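Long-range contacts in KaiC domain-containing protein (Pyrococcus horikoshii, PDB 2ZTS), which binds ADP and magnesium through a KaiC-like P-loop domain and is probably an ATP-binding protein of otherwise uncharacterised function: residues V97-S108 against Y126-I134; A136-P145 against L168-T179. All coordinates share one frame; numbering follows the deposited sequence.

Contact 1 (V97-S108 against Y126-I134)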
loop_
_atom_site.group_PDB
_atom_site.type_symbol
_atom_site.label_atom_id
_atom_site.label_comp_id
_atom_site.label_asym_id
_atom_site.label_seq_id
_atom_site.Cartn_x
_atom_site.Cartn_y
_atom_site.Cartn_z
ATOM N N VAL C 97 19.098 -9.734 31.669
ATOM C CA VAL C 97 19.902 -10.241 30.577
ATOM C C VAL C 97 19.874 -9.255 29.419
ATOM O O VAL C 97 18.837 -9.124 28.710
ATOM C CB VAL C 97 19.328 -11.560 30.071
ATOM C CG1 VAL C 97 20.120 -12.042 28.902
ATOM C CG2 VAL C 97 19.256 -12.636 31.205
ATOM N N ASP C 98 21.009 -8.625 29.150
ATOM C CA ASP C 98 21.046 -7.584 28.119
ATOM C C ASP C 98 21.847 -7.879 26.814
ATOM O O ASP C 98 22.148 -6.958 26.069
ATOM C CB ASP C 98 21.353 -6.221 28.771
ATOM C CG ASP C 98 22.804 -6.081 29.232
ATOM O OD1 ASP C 98 23.596 -7.049 29.114
ATOM O OD2 ASP C 98 23.221 -5.018 29.720
ATOM N N GLY C 99 22.370 -9.079 26.572
ATOM C CA GLY C 99 23.683 -9.465 27.037
ATOM C C GLY C 99 24.541 -8.840 25.909
ATOM O O GLY C 99 24.591 -9.378 24.745
ATOM N N VAL C 100 25.219 -7.714 26.164
ATOM C CA VAL C 100 26.534 -7.503 26.849
ATOM C C VAL C 100 27.021 -7.994 28.232
ATOM O O VAL C 100 28.028 -8.704 28.294
ATOM C CB VAL C 100 26.822 -5.941 26.748
ATOM C CG1 VAL C 100 28.065 -5.496 27.483
ATOM C CG2 VAL C 100 27.031 -5.597 25.271
ATOM N N SER C 101 26.444 -7.539 29.331
ATOM C CA SER C 101 26.907 -8.050 30.613
ATOM C C SER C 101 26.187 -9.391 30.950
ATOM O O SER C 101 24.936 -9.499 30.946
ATOM C CB SER C 101 26.772 -6.979 31.704
ATOM O OG SER C 101 25.400 -6.688 31.946
ATOM N N SER C 102 27.000 -10.426 31.148
ATOM C CA SER C 102 26.547 -11.657 31.792
ATOM C C SER C 102 25.928 -11.365 33.168
ATOM O O SER C 102 26.434 -10.571 33.913
ATOM C CB SER C 102 27.714 -12.612 32.009
ATOM O OG SER C 102 27.773 -13.518 30.957
ATOM N N VAL C 103 24.871 -12.085 33.500
ATOM C CA VAL C 103 24.327 -12.054 34.851
ATOM C C VAL C 103 25.425 -12.470 35.814
ATOM O O VAL C 103 26.164 -13.410 35.549
ATOM C CB VAL C 103 23.106 -13.012 35.028
ATOM C CG1 VAL C 103 22.556 -12.955 36.470
ATOM C CG2 VAL C 103 21.991 -12.687 33.975
ATOM N N VAL C 104 25.511 -11.755 36.914
ATOM C CA VAL C 104 26.492 -12.038 37.947
ATOM C C VAL C 104 26.252 -13.460 38.486
ATOM O O VAL C 104 25.132 -13.864 38.794
ATOM C CB VAL C 104 26.495 -10.905 39.041
ATOM C CG1 VAL C 104 27.400 -11.276 40.264
ATOM C CG2 VAL C 104 26.967 -9.573 38.413
ATOM N N GLY C 105 27.311 -14.259 38.490
ATOM C CA GLY C 105 27.236 -15.629 38.984
ATOM C C GLY C 105 26.908 -16.624 37.902
ATOM O O GLY C 105 26.824 -17.813 38.196
ATOM N N LEU C 106 26.710 -16.135 36.658
ATOM C CA LEU C 106 26.344 -16.942 35.514
ATOM C C LEU C 106 27.144 -16.501 34.295
ATOM O O LEU C 106 26.569 -16.079 33.302
ATOM C CB LEU C 106 24.804 -16.846 35.281
ATOM C CG LEU C 106 23.884 -17.360 36.413
ATOM C CD1 LEU C 106 22.415 -17.023 36.156
ATOM C CD2 LEU C 106 24.090 -18.892 36.694
ATOM N N PRO C 107 28.477 -16.588 34.365
ATOM C CA PRO C 107 29.358 -16.178 33.241
ATOM C C PRO C 107 29.292 -16.952 31.915
ATOM O O PRO C 107 28.980 -18.118 31.926
ATOM C CB PRO C 107 30.786 -16.324 33.824
ATOM C CG PRO C 107 30.659 -17.252 34.984
ATOM C CD PRO C 107 29.262 -17.003 35.552
ATOM N N SER C 108 29.676 -16.277 30.821
ATOM C CA SER C 108 29.701 -16.790 29.438
ATOM C C SER C 108 28.418 -17.529 29.053
ATOM O O SER C 108 27.352 -16.909 28.987
ATOM C CB SER C 108 30.927 -17.672 29.183
ATOM O OG SER C 108 30.913 -18.203 27.871
ATOM N N TYR C 126 21.130 -19.151 26.614
ATOM C CA TYR C 126 21.464 -18.347 27.815
ATOM C C TYR C 126 20.215 -17.928 28.612
ATOM O O TYR C 126 20.226 -17.939 29.834
ATOM C CB TYR C 126 22.388 -17.170 27.482
ATOM C CG TYR C 126 22.939 -16.533 28.711
ATOM C CD1 TYR C 126 22.542 -15.221 29.106
ATOM C CD2 TYR C 126 23.830 -17.255 29.543
ATOM C CE1 TYR C 126 23.030 -14.651 30.276
ATOM C CE2 TYR C 126 24.323 -16.699 30.726
ATOM C CZ TYR C 126 23.965 -15.416 31.084
ATOM O OH TYR C 126 24.470 -14.925 32.273
ATOM N N ILE C 127 19.121 -17.573 27.946
ATOM C CA ILE C 127 17.884 -17.287 28.663
ATOM C C ILE C 127 17.385 -18.536 29.390
ATOM O O ILE C 127 16.911 -18.459 30.504
ATOM C CB ILE C 127 16.778 -16.856 27.711
ATOM C CG1 ILE C 127 17.164 -15.558 26.972
ATOM C CG2 ILE C 127 15.487 -16.721 28.487
ATOM C CD1 ILE C 127 16.397 -15.330 25.705
ATOM N N TYR C 128 17.457 -19.684 28.741
ATOM C CA TYR C 128 17.029 -20.925 29.364
ATOM C C TYR C 128 17.896 -21.195 30.652
ATOM O O TYR C 128 17.386 -21.418 31.749
ATOM C CB TYR C 128 17.139 -22.053 28.331
ATOM C CG TYR C 128 16.815 -23.419 28.861
ATOM C CD1 TYR C 128 17.822 -24.227 29.368
ATOM C CD2 TYR C 128 15.508 -23.905 28.856
ATOM C CE1 TYR C 128 17.539 -25.450 29.880
ATOM C CE2 TYR C 128 15.208 -25.173 29.359
ATOM C CZ TYR C 128 16.243 -25.937 29.861
ATOM O OH TYR C 128 16.025 -27.185 30.372
ATOM N N ARG C 129 19.199 -21.072 30.508
ATOM C CA ARG C 129 20.116 -21.267 31.643
ATOM C C ARG C 129 19.784 -20.353 32.779
ATOM O O ARG C 129 19.764 -20.758 33.928
ATOM C CB ARG C 129 21.555 -21.054 31.194
ATOM C CG ARG C 129 22.534 -21.037 32.348
ATOM C CD ARG C 129 23.966 -20.781 31.922
ATOM N NE ARG C 129 24.824 -20.806 33.093
ATOM C CZ ARG C 129 26.067 -20.336 33.135
ATOM N NH1 ARG C 129 26.771 -20.406 34.268
ATOM N NH2 ARG C 129 26.604 -19.809 32.058
ATOM N N VAL C 130 19.492 -19.101 32.489
ATOM C CA VAL C 130 19.257 -18.137 33.553
ATOM C C VAL C 130 17.862 -18.347 34.204
ATOM O O VAL C 130 17.699 -18.196 35.445
ATOM C CB VAL C 130 19.386 -16.671 33.025
ATOM C CG1 VAL C 130 18.950 -15.651 34.076
ATOM C CG2 VAL C 130 20.782 -16.398 32.604
ATOM N N VAL C 131 16.860 -18.686 33.384
ATOM C CA VAL C 131 15.545 -19.013 33.930
ATOM C C VAL C 131 15.687 -20.163 34.937
ATOM O O VAL C 131 15.154 -20.095 36.039
ATOM C CB VAL C 131 14.527 -19.348 32.808
ATOM C CG1 VAL C 131 13.330 -20.207 33.337
ATOM C CG2 VAL C 131 13.999 -18.051 32.195
ATOM N N LYS C 132 16.434 -21.184 34.542
ATOM C CA LYS C 132 16.623 -22.390 35.367
ATOM C C LYS C 132 17.448 -22.136 36.655
ATOM O O LYS C 132 17.053 -22.560 37.748
ATOM C CB LYS C 132 17.230 -23.494 34.502
ATOM C CG LYS C 132 16.270 -24.089 33.414
ATOM C CD LYS C 132 14.905 -24.524 34.043
ATOM C CE LYS C 132 14.180 -25.638 33.260
ATOM N NZ LYS C 132 12.755 -25.739 33.709
ATOM N N ALA C 133 18.530 -21.367 36.531
ATOM C CA ALA C 133 19.362 -20.967 37.675
ATOM C C ALA C 133 18.657 -20.189 38.768
ATOM O O ALA C 133 18.932 -20.420 39.935
ATOM C CB ALA C 133 20.593 -20.174 37.185
ATOM N N ILE C 134 17.737 -19.283 38.453
ATOM C CA ILE C 134 17.026 -18.624 39.534
ATOM C C ILE C 134 15.646 -19.220 39.806
ATOM O O ILE C 134 14.943 -18.707 40.632
ATOM C CB ILE C 134 16.946 -17.093 39.325
ATOM C CG1 ILE C 134 16.011 -16.727 38.144
ATOM C CG2 ILE C 134 18.363 -16.520 39.075
ATOM C CD1 ILE C 134 15.714 -15.265 38.093
#
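Tyr126 reaches from the helix into the loop 97-108, and its phenol oxygen makes two hydrogen bonds to the loop backbone. OH donates to Leu106 O at 2.6 Å. The bond lies in the carbonyl plane, with a C=O...donor angle of 148°, and the oxygen sits at the ring edge. The same OH accepts from Val103 N at 3.1 Å, with an N-H...O angle of 136°. These are the two end residues of a type II beta turn, Val103 to Leu106, so one hydroxyl clasps the turn at both ends. Gly105 has the positive phi usual at the third position of such a turn. CG of Tyr126 stands anti to the backbone N (chi1 -169°), which sends the ring out from the helix toward the turn. Val97 CG1 packs at the ring edge, 4.0 Å from Tyr126 CD1. Val130 CG2, one helical turn on, covers part of one ring face.

Arg129 lies beside the tyrosine with its chain extended from CG to NE. Its NH2 donates to Pro107 O at 2.9 Å. The oxygen is close to the guanidinium plane, but NH2 stands above the carbonyl plane. The Leu106 and Arg129 side chains run antiparallel past each other, with Leu106 CB above the rim of one guanidinium face. Both leucine methyls close on Ala133 CB, and CD1 also meets Val130 CG2 at 4.0 Å. Val103 CG2 meets that same valine methyl tip to tip.

The loop thus covers the helix face carrying Tyr126, Arg129, Val130 and Ala133, near the protein surface. Val130 packs on Ala95 of strand 94-97 and Val63 of strand 62-66. Val97 pairs with strand 62-66 through its backbone, at the edge of the main sheet within this chain.

Contact 2 (A136-P145 against L168-T179)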
loop_
_atom_site.group_PDB
_atom_site.type_symbol
_atom_site.label_atom_id
_atom_site.label_comp_id
_atom_site.label_asym_id
_atom_site.label_seq_id
_atom_site.Cartn_x
_atom_site.Cartn_y
_atom_site.Cartn_z
ATOM N N ALA C 136 13.068 -19.112 37.821
ATOM C CA ALA C 136 12.203 -18.007 37.423
ATOM C C ALA C 136 10.786 -18.548 37.218
ATOM O O ALA C 136 10.599 -19.609 36.674
ATOM C CB ALA C 136 12.728 -17.394 36.115
ATOM N N LYS C 137 9.787 -17.837 37.704
ATOM C CA LYS C 137 8.441 -18.112 37.285
ATOM C C LYS C 137 7.955 -17.047 36.240
ATOM O O LYS C 137 6.897 -17.229 35.660
ATOM C CB LYS C 137 7.506 -18.221 38.503
ATOM C CG LYS C 137 7.688 -19.503 39.353
ATOM C CD LYS C 137 7.285 -19.254 40.788
ATOM C CE LYS C 137 6.864 -20.526 41.585
ATOM N NZ LYS C 137 5.735 -20.171 42.549
ATOM N N ARG C 138 8.719 -15.975 36.020
ATOM C CA ARG C 138 8.305 -14.864 35.173
ATOM C C ARG C 138 9.420 -14.529 34.192
ATOM O O ARG C 138 10.599 -14.619 34.529
ATOM C CB ARG C 138 7.985 -13.673 36.038
ATOM C CG ARG C 138 6.663 -13.740 36.744
ATOM C CD ARG C 138 6.303 -12.484 37.508
ATOM N NE ARG C 138 5.299 -12.833 38.509
ATOM C CZ ARG C 138 4.242 -12.115 38.838
ATOM N NH1 ARG C 138 4.010 -10.938 38.309
ATOM N NH2 ARG C 138 3.389 -12.579 39.752
ATOM N N LEU C 139 9.065 -14.167 32.972
ATOM C CA LEU C 139 10.053 -13.887 31.920
ATOM C C LEU C 139 9.556 -12.734 31.031
ATOM O O LEU C 139 8.387 -12.682 30.720
ATOM C CB LEU C 139 10.307 -15.148 31.082
ATOM C CG LEU C 139 11.221 -14.971 29.851
ATOM C CD1 LEU C 139 12.619 -14.482 30.195
ATOM C CD2 LEU C 139 11.276 -16.306 29.065
ATOM N N VAL C 140 10.432 -11.840 30.637
ATOM C CA VAL C 140 10.111 -10.754 29.692
ATOM C C VAL C 140 11.183 -10.757 28.613
ATOM O O VAL C 140 12.348 -10.915 28.930
ATOM C CB VAL C 140 10.117 -9.388 30.394
ATOM C CG1 VAL C 140 10.204 -8.246 29.403
ATOM C CG2 VAL C 140 8.882 -9.234 31.252
ATOM N N ILE C 141 10.779 -10.625 27.354
ATOM C CA ILE C 141 11.679 -10.349 26.255
ATOM C C ILE C 141 11.193 -9.053 25.647
ATOM O O ILE C 141 10.148 -8.986 25.007
ATOM C CB ILE C 141 11.709 -11.510 25.234
ATOM C CG1 ILE C 141 12.089 -12.843 25.977
ATOM C CG2 ILE C 141 12.647 -11.174 24.061
ATOM C CD1 ILE C 141 12.352 -14.040 25.083
ATOM N N ASP C 142 11.941 -8.008 25.944
ATOM C CA ASP C 142 11.735 -6.685 25.412
ATOM C C ASP C 142 12.894 -6.440 24.475
ATOM O O ASP C 142 13.927 -6.098 24.929
ATOM C CB ASP C 142 11.758 -5.701 26.571
ATOM C CG ASP C 142 11.229 -4.347 26.202
ATOM O OD1 ASP C 142 11.544 -3.389 26.968
ATOM O OD2 ASP C 142 10.443 -4.172 25.215
ATOM N N SER C 143 12.755 -6.608 23.163
ATOM C CA SER C 143 11.516 -6.756 22.455
ATOM C C SER C 143 11.825 -7.619 21.259
ATOM O O SER C 143 13.001 -7.843 20.906
ATOM C CB SER C 143 11.078 -5.377 21.960
ATOM O OG SER C 143 11.937 -4.957 20.886
ATOM N N ILE C 144 10.776 -8.133 20.627
ATOM C CA ILE C 144 10.957 -8.836 19.376
ATOM C C ILE C 144 11.600 -7.993 18.239
ATOM O O ILE C 144 12.465 -8.478 17.541
ATOM C CB ILE C 144 9.620 -9.497 18.959
ATOM C CG1 ILE C 144 9.342 -10.677 19.914
ATOM C CG2 ILE C 144 9.658 -9.989 17.554
ATOM C CD1 ILE C 144 7.941 -11.144 19.755
ATOM N N PRO C 145 11.168 -6.776 17.991
ATOM C CA PRO C 145 11.880 -5.965 16.970
ATOM C C PRO C 145 13.367 -5.750 17.311
ATOM O O PRO C 145 14.139 -5.675 16.402
ATOM C CB PRO C 145 11.152 -4.618 17.007
ATOM C CG PRO C 145 9.831 -4.899 17.603
ATOM C CD PRO C 145 10.001 -6.071 18.563
ATOM N N LEU C 168 10.065 -21.570 24.990
ATOM C CA LEU C 168 8.996 -21.138 25.907
ATOM C C LEU C 168 8.097 -22.282 26.421
ATOM O O LEU C 168 7.812 -22.366 27.605
ATOM C CB LEU C 168 8.103 -20.022 25.302
ATOM C CG LEU C 168 8.819 -18.711 24.965
ATOM C CD1 LEU C 168 7.960 -17.725 24.114
ATOM C CD2 LEU C 168 9.354 -18.020 26.298
ATOM N N LEU C 169 7.655 -23.127 25.512
ATOM C CA LEU C 169 6.826 -24.276 25.811
ATOM C C LEU C 169 7.581 -25.222 26.796
ATOM O O LEU C 169 7.012 -25.704 27.768
ATOM C CB LEU C 169 6.465 -25.014 24.478
ATOM C CG LEU C 169 5.148 -24.677 23.718
ATOM C CD1 LEU C 169 4.737 -23.206 23.817
ATOM C CD2 LEU C 169 5.161 -25.125 22.210
ATOM N N GLU C 170 8.866 -25.414 26.560
ATOM C CA GLU C 170 9.687 -26.288 27.413
ATOM C C GLU C 170 9.831 -25.723 28.797
ATOM O O GLU C 170 9.738 -26.466 29.770
ATOM C CB GLU C 170 11.090 -26.432 26.855
ATOM C CG GLU C 170 11.472 -27.815 26.404
ATOM C CD GLU C 170 12.667 -27.725 25.494
ATOM O OE1 GLU C 170 12.466 -27.579 24.243
ATOM O OE2 GLU C 170 13.798 -27.742 26.041
HETATM N N MSE C 171 10.044 -24.418 28.901
HETATM C CA MSE C 171 10.300 -23.813 30.192
HETATM C C MSE C 171 9.016 -23.662 30.990
HETATM O O MSE C 171 9.050 -23.648 32.215
HETATM C CB MSE C 171 10.943 -22.460 30.036
HETATM C CG MSE C 171 12.374 -22.536 29.615
HETATM SE SE MSE C 171 13.240 -20.721 29.484
HETATM C CE MSE C 171 11.862 -19.695 28.447
ATOM N N GLY C 172 7.877 -23.556 30.326
ATOM C CA GLY C 172 6.637 -23.375 31.050
ATOM C C GLY C 172 6.562 -22.193 32.002
ATOM O O GLY C 172 5.851 -22.299 32.994
ATOM N N VAL C 173 7.268 -21.074 31.739
ATOM C CA VAL C 173 7.129 -19.874 32.602
ATOM C C VAL C 173 6.039 -18.934 32.069
ATOM O O VAL C 173 5.466 -19.163 31.056
ATOM C CB VAL C 173 8.459 -19.122 32.871
ATOM C CG1 VAL C 173 9.419 -20.047 33.632
ATOM C CG2 VAL C 173 9.143 -18.600 31.579
ATOM N N THR C 174 5.662 -17.942 32.839
ATOM C CA THR C 174 4.640 -17.029 32.380
ATOM C C THR C 174 5.411 -15.874 31.811
ATOM O O THR C 174 6.181 -15.271 32.525
ATOM C CB THR C 174 3.813 -16.555 33.541
ATOM O OG1 THR C 174 3.121 -17.652 34.165
ATOM C CG2 THR C 174 2.730 -15.554 33.045
ATOM N N THR C 175 5.215 -15.601 30.526
ATOM C CA THR C 175 6.057 -14.719 29.743
ATOM C C THR C 175 5.299 -13.561 29.105
ATOM O O THR C 175 4.206 -13.801 28.564
ATOM C CB THR C 175 6.651 -15.552 28.615
ATOM O OG1 THR C 175 7.387 -16.643 29.193
ATOM C CG2 THR C 175 7.710 -14.743 27.764
ATOM N N ILE C 176 5.876 -12.337 29.151
ATOM C CA ILE C 176 5.492 -11.215 28.268
ATOM C C ILE C 176 6.582 -10.972 27.193
ATOM O O ILE C 176 7.779 -10.841 27.493
ATOM C CB ILE C 176 5.238 -9.940 29.062
ATOM C CG1 ILE C 176 4.034 -10.139 29.971
ATOM C CG2 ILE C 176 5.023 -8.704 28.124
ATOM C CD1 ILE C 176 3.867 -9.058 31.064
ATOM N N LEU C 177 6.160 -10.943 25.940
ATOM C CA LEU C 177 6.976 -10.554 24.793
ATOM C C LEU C 177 6.408 -9.261 24.296
ATOM O O LEU C 177 5.179 -9.117 24.184
ATOM C CB LEU C 177 6.858 -11.567 23.633
ATOM C CG LEU C 177 7.035 -13.052 23.967
ATOM C CD1 LEU C 177 6.656 -13.933 22.813
ATOM C CD2 LEU C 177 8.486 -13.295 24.351
ATOM N N THR C 178 7.273 -8.319 23.973
ATOM C CA THR C 178 6.819 -7.022 23.494
ATOM C C THR C 178 7.109 -6.892 22.035
ATOM O O THR C 178 8.131 -7.414 21.564
ATOM C CB THR C 178 7.470 -5.880 24.248
ATOM O OG1 THR C 178 8.858 -5.794 23.922
ATOM C CG2 THR C 178 7.428 -6.149 25.763
ATOM N N THR C 179 6.199 -6.234 21.317
ATOM C CA THR C 179 6.444 -5.858 19.937
ATOM C C THR C 179 5.812 -4.494 19.653
ATOM O O THR C 179 5.035 -3.972 20.460
ATOM C CB THR C 179 5.981 -6.945 18.992
ATOM O OG1 THR C 179 6.394 -6.650 17.649
ATOM C CG2 THR C 179 4.485 -6.993 18.900
HETATM O O HOH W 1 4.710 -18.708 35.983
#
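Leu139 and Thr175 sit side by side on neighbouring parallel strands, 138-142 and 174-179. The strand axes run 4.7 Å apart at 11°. Backbone bonds alternate from Lys137 O to Thr178 N, and Ile144 N adds one to Thr178 O. Leu139 CB touches Val173 CG2 at 3.7 Å and Thr175 OG1. CG lies near Thr175 CG2. CD2 touches Leu168 CD2 and the selenomethionine Met171 CE, the latter a tight 3.5 Å away.

At the C-terminal end, Thr178 OG1 donates to Asp142 OD2 at 2.6 Å, on the anti side of the carboxylate. Asp142 OD1 is held by Thr44 of the P-loop, and Asp142 belongs to a magnesium-binding site, though here it does not touch the ion directly. A valine in place of Thr178 would probably leave Asp142 OD2 without this donor, with the Thr44 bond left to steady the carboxylate. The Asp142-Ser143 peptide is cis, and Ser143 is the N-cap of the helix that follows, its OG also bonding to Glu68.

This is a beta-alpha-beta unit of the P-loop NTPase core. Strands 62-66 and 32-36 flank the pair. Val140 and Ile176 face helix 43-58, while Ala136, Met171 and Val173 pack against helix 120-134.

How the contacts relate
Contact 1 closes just before contact 2 opens, and helix 120-134 leads into strand 138-142. Their centres are 15 Å apart, but they touch. Val131 O probably accepts a hydrogen bond from Ala136 N at 2.9 Å. Val131 also packs on Met171 and Val173, and Tyr128 CD2 meets Met171 CG at 3.5 Å. The helix therefore shows one side to the loop 97-108 and another to contact 2. Only contact 2 reaches the nucleotide site. The Asp142 side chain is about 4 Å from bound magnesium and about 5 Å from ADP. In contact 1, the Val97 side chain stays about 10 Å from that of Asp142.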